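Local structure of N-isopropylammelide isopropylaminohydrolase (Burkholderia multivorans ATCC 17616, 6NBO) at residues A[58-63]-A[317-321]. The protein is a zinc-binding hydrolase of the amidohydrolase family, built on a TIM-barrel fold. Sequence-based numbering, arbitrary orientation.
Sequences LPGLVE and DMLER
Met318, in the first turn of helix 318-328, reaches from the helix onto strand 61-63, and all four of its side-chain atoms touch the strand, running from Leu61 across Val62 to Glu63. Its CB rests 4.0 Å from Leu61 CB, where the two backbones come nearest. CG then lies over the peptide after Val62, 3.7 Å from Val62 O. The sulfur turns toward Glu63 and sits 3.7 Å from Glu63 OE2, and CE folds back to within 3.4 Å of Val62 O. Bends in Met318 at chi2 (-49°) and chi3 (-66°) curl the chain so that SD and CE stay against the strand, crossing the Glu63 side chain at about a right angle. An unbranched, flexible methionine suits a surface that changes from aliphatic carbon to carbonyl and carboxylate within three residues. Three leucines extend the apolar side of the contact. Leu61 crosses Leu319 nearly perpendicularly, its CD1 methyl 3.9 Å from Leu319 CG, while Leu58 and Leu319 meet tip to tip, CD1 to CD2 at 4.2 Å. At the helix start Asp317 is the N-cap: OD1 accepts weak bonds from Leu319 N and Glu320 N, and it also forms a salt bridge with Arg385. The strand belongs to the barrel, pairing through Leu61 and Glu63 with strand 120-128, and leads on to the zinc ligands His65 and His67. No hydrogen bond joins the two segments. The buried Glu63 carboxylate is gripped instead by Asn303 ND2 at OE2 and by His65 N at OE1, whereas Val62 O has no hydrogen-bonding partner in the model and faces the Met318 methyl. Helix and barrel strand are thus held together here by van der Waals packing, with the polar end of Glu63 satisfied from outside the pair.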
ATOM      1  N   LEU A  58      -6.100  13.097 -10.831  1.00 25.13           N
ATOM      2  CA  LEU A  58      -6.178  11.812 -10.156  1.00 24.79           C
ATOM      3  C   LEU A  58      -6.374  12.025  -8.664  1.00 20.49           C
ATOM      4  O   LEU A  58      -5.869  13.002  -8.103  1.00 25.05           O
ATOM      5  CB  LEU A  58      -4.893  10.997 -10.377  1.00 23.22           C
ATOM      6  CG  LEU A  58      -4.502  10.630 -11.804  1.00 29.53           C
ATOM      7  CD1 LEU A  58      -3.083  10.008 -11.843  1.00 25.37           C
ATOM      8  CD2 LEU A  58      -5.527   9.685 -12.428  1.00 31.37           C
ATOM      9  N   PRO A  59      -7.106  11.140  -7.986  1.00 21.23           N
ATOM     10  CA  PRO A  59      -7.059  11.135  -6.520  1.00 23.92           C
ATOM     11  C   PRO A  59      -5.647  10.793  -6.065  1.00 23.83           C
ATOM     12  O   PRO A  59      -4.831  10.296  -6.841  1.00 23.91           O
ATOM     13  CB  PRO A  59      -8.066  10.037  -6.132  1.00 24.85           C
ATOM     14  CG  PRO A  59      -8.023   9.083  -7.291  1.00 26.94           C
ATOM     15  CD  PRO A  59      -7.774   9.946  -8.532  1.00 23.34           C
ATOM     16  N   GLY A  60      -5.348  11.088  -4.801  1.00 26.11           N
ATOM     17  CA  GLY A  60      -4.027  10.773  -4.277  1.00 27.66           C
ATOM     18  C   GLY A  60      -3.703   9.304  -4.499  1.00 26.40           C
ATOM     19  O   GLY A  60      -4.577   8.462  -4.326  1.00 24.67           O
ATOM     20  N   LEU A  61      -2.480   8.981  -4.912  1.00 23.47           N
ATOM     21  CA  LEU A  61      -2.141   7.587  -5.151  1.00 22.24           C
ATOM     22  C   LEU A  61      -1.912   6.889  -3.811  1.00 18.96           C
ATOM     23  O   LEU A  61      -1.704   7.531  -2.776  1.00 21.82           O
ATOM     24  CB  LEU A  61      -0.900   7.492  -6.063  1.00 18.64           C
ATOM     25  CG  LEU A  61      -1.031   8.293  -7.369  1.00 25.31           C
ATOM     26  CD1 LEU A  61       0.207   8.182  -8.299  1.00 22.31           C
ATOM     27  CD2 LEU A  61      -2.301   7.891  -8.141  1.00 22.83           C
ATOM     28  N   VAL A  62      -1.999   5.562  -3.824  1.00 19.81           N
ATOM     29  CA  VAL A  62      -1.938   4.767  -2.606  1.00 19.85           C
ATOM     30  C   VAL A  62      -0.849   3.715  -2.773  1.00 23.71           C
ATOM     31  O   VAL A  62      -0.877   2.943  -3.736  1.00 20.16           O
ATOM     32  CB  VAL A  62      -3.286   4.090  -2.302  1.00 20.28           C
ATOM     33  CG1 VAL A  62      -3.216   3.280  -0.999  1.00 22.69           C
ATOM     34  CG2 VAL A  62      -4.405   5.144  -2.244  1.00 23.55           C
ATOM     35  N   GLU A  63       0.094   3.675  -1.834  1.00 21.71           N
ATOM     36  CA  GLU A  63       1.022   2.556  -1.716  1.00 22.42           C
ATOM     37  C   GLU A  63       0.449   1.580  -0.694  1.00 22.09           C
ATOM     38  O   GLU A  63       0.445   1.859   0.505  1.00 24.42           O
ATOM     39  CB  GLU A  63       2.412   3.062  -1.319  1.00 21.00           C
ATOM     40  CG  GLU A  63       3.376   1.979  -0.814  1.00 25.99           C
ATOM     41  CD  GLU A  63       3.628   0.903  -1.834  1.00 29.79           C
ATOM     42  OE1 GLU A  63       2.732   0.055  -2.022  1.00 26.13           O
ATOM     43  OE2 GLU A  63       4.714   0.902  -2.457  1.00 26.50           O
ATOM     44  N   ASP A 317       6.903   5.902  -7.501  1.00 21.73           N
ATOM     45  CA  ASP A 317       5.888   6.234  -8.503  1.00 25.42           C
ATOM     46  C   ASP A 317       4.856   5.105  -8.553  1.00 21.67           C
ATOM     47  O   ASP A 317       5.100   4.061  -9.159  1.00 23.10           O
ATOM     48  CB  ASP A 317       6.555   6.446  -9.864  1.00 24.47           C
ATOM     49  CG  ASP A 317       5.594   6.979 -10.901  1.00 25.12           C
ATOM     50  OD1 ASP A 317       4.377   6.900 -10.663  1.00 23.96           O
ATOM     51  OD2 ASP A 317       6.038   7.485 -11.946  1.00 26.98           O
ATOM     52  N   MET A 318       3.679   5.312  -7.939  1.00 18.71           N
ATOM     53  CA  MET A 318       2.676   4.250  -7.955  1.00 19.74           C
ATOM     54  C   MET A 318       2.042   4.075  -9.323  1.00 21.90           C
ATOM     55  O   MET A 318       1.455   3.019  -9.580  1.00 23.86           O
ATOM     56  CB  MET A 318       1.583   4.494  -6.910  1.00 20.82           C
ATOM     57  CG  MET A 318       2.066   4.322  -5.455  1.00 26.02           C
ATOM     58  SD  MET A 318       2.972   2.785  -5.184  1.00 23.98           S
ATOM     59  CE  MET A 318       1.665   1.579  -5.457  1.00 19.62           C
ATOM     60  N   LEU A 319       2.141   5.070 -10.208  1.00 18.77           N
ATOM     61  CA  LEU A 319       1.717   4.830 -11.586  1.00 22.14           C
ATOM     62  C   LEU A 319       2.597   3.768 -12.227  1.00 23.64           C
ATOM     63  O   LEU A 319       2.116   2.937 -13.006  1.00 22.51           O
ATOM     64  CB  LEU A 319       1.755   6.125 -12.407  1.00 23.54           C
ATOM     65  CG  LEU A 319       0.714   7.195 -12.068  1.00 23.77           C
ATOM     66  CD1 LEU A 319       0.761   8.354 -13.077  1.00 23.02           C
ATOM     67  CD2 LEU A 319      -0.686   6.564 -12.006  1.00 23.98           C
ATOM     68  N   GLU A 320       3.896   3.771 -11.903  1.00 24.84           N
ATOM     69  CA  GLU A 320       4.773   2.734 -12.432  1.00 22.49           C
ATOM     70  C   GLU A 320       4.392   1.365 -11.887  1.00 20.99           C
ATOM     71  O   GLU A 320       4.471   0.359 -12.606  1.00 21.98           O
ATOM     72  CB  GLU A 320       6.232   3.049 -12.110  1.00 23.59           C
ATOM     73  CG  GLU A 320       7.191   2.044 -12.722  1.00 23.57           C
ATOM     74  CD  GLU A 320       8.590   2.597 -12.795  1.00 29.80           C
ATOM     75  OE1 GLU A 320       9.418   2.226 -11.942  1.00 25.59           O
ATOM     76  OE2 GLU A 320       8.846   3.430 -13.687  1.00 26.65           O
ATOM     77  N   ARG A 321       3.997   1.293 -10.615  1.00 22.05           N
ATOM     78  CA  ARG A 321       3.573   0.001 -10.080  1.00 22.45           C
ATOM     79  C   ARG A 321       2.303  -0.482 -10.772  1.00 22.20           C
ATOM     80  O   ARG A 321       2.156  -1.679 -11.064  1.00 23.04           O
ATOM     81  CB  ARG A 321       3.368   0.096  -8.566  1.00 28.17           C
ATOM     82  CG  ARG A 321       3.039  -1.241  -7.890  1.00 27.30           C
ATOM     83  CD  ARG A 321       4.051  -2.323  -8.224  1.00 28.72           C
ATOM     84  NE  ARG A 321       5.445  -1.878  -8.120  1.00 26.81           N
ATOM     85  CZ  ARG A 321       6.491  -2.698  -8.205  1.00 29.71           C
ATOM     86  NH1 ARG A 321       6.303  -4.001  -8.367  1.00 30.07           N
ATOM     87  NH2 ARG A 321       7.721  -2.223  -8.121  1.00 29.42           N
TER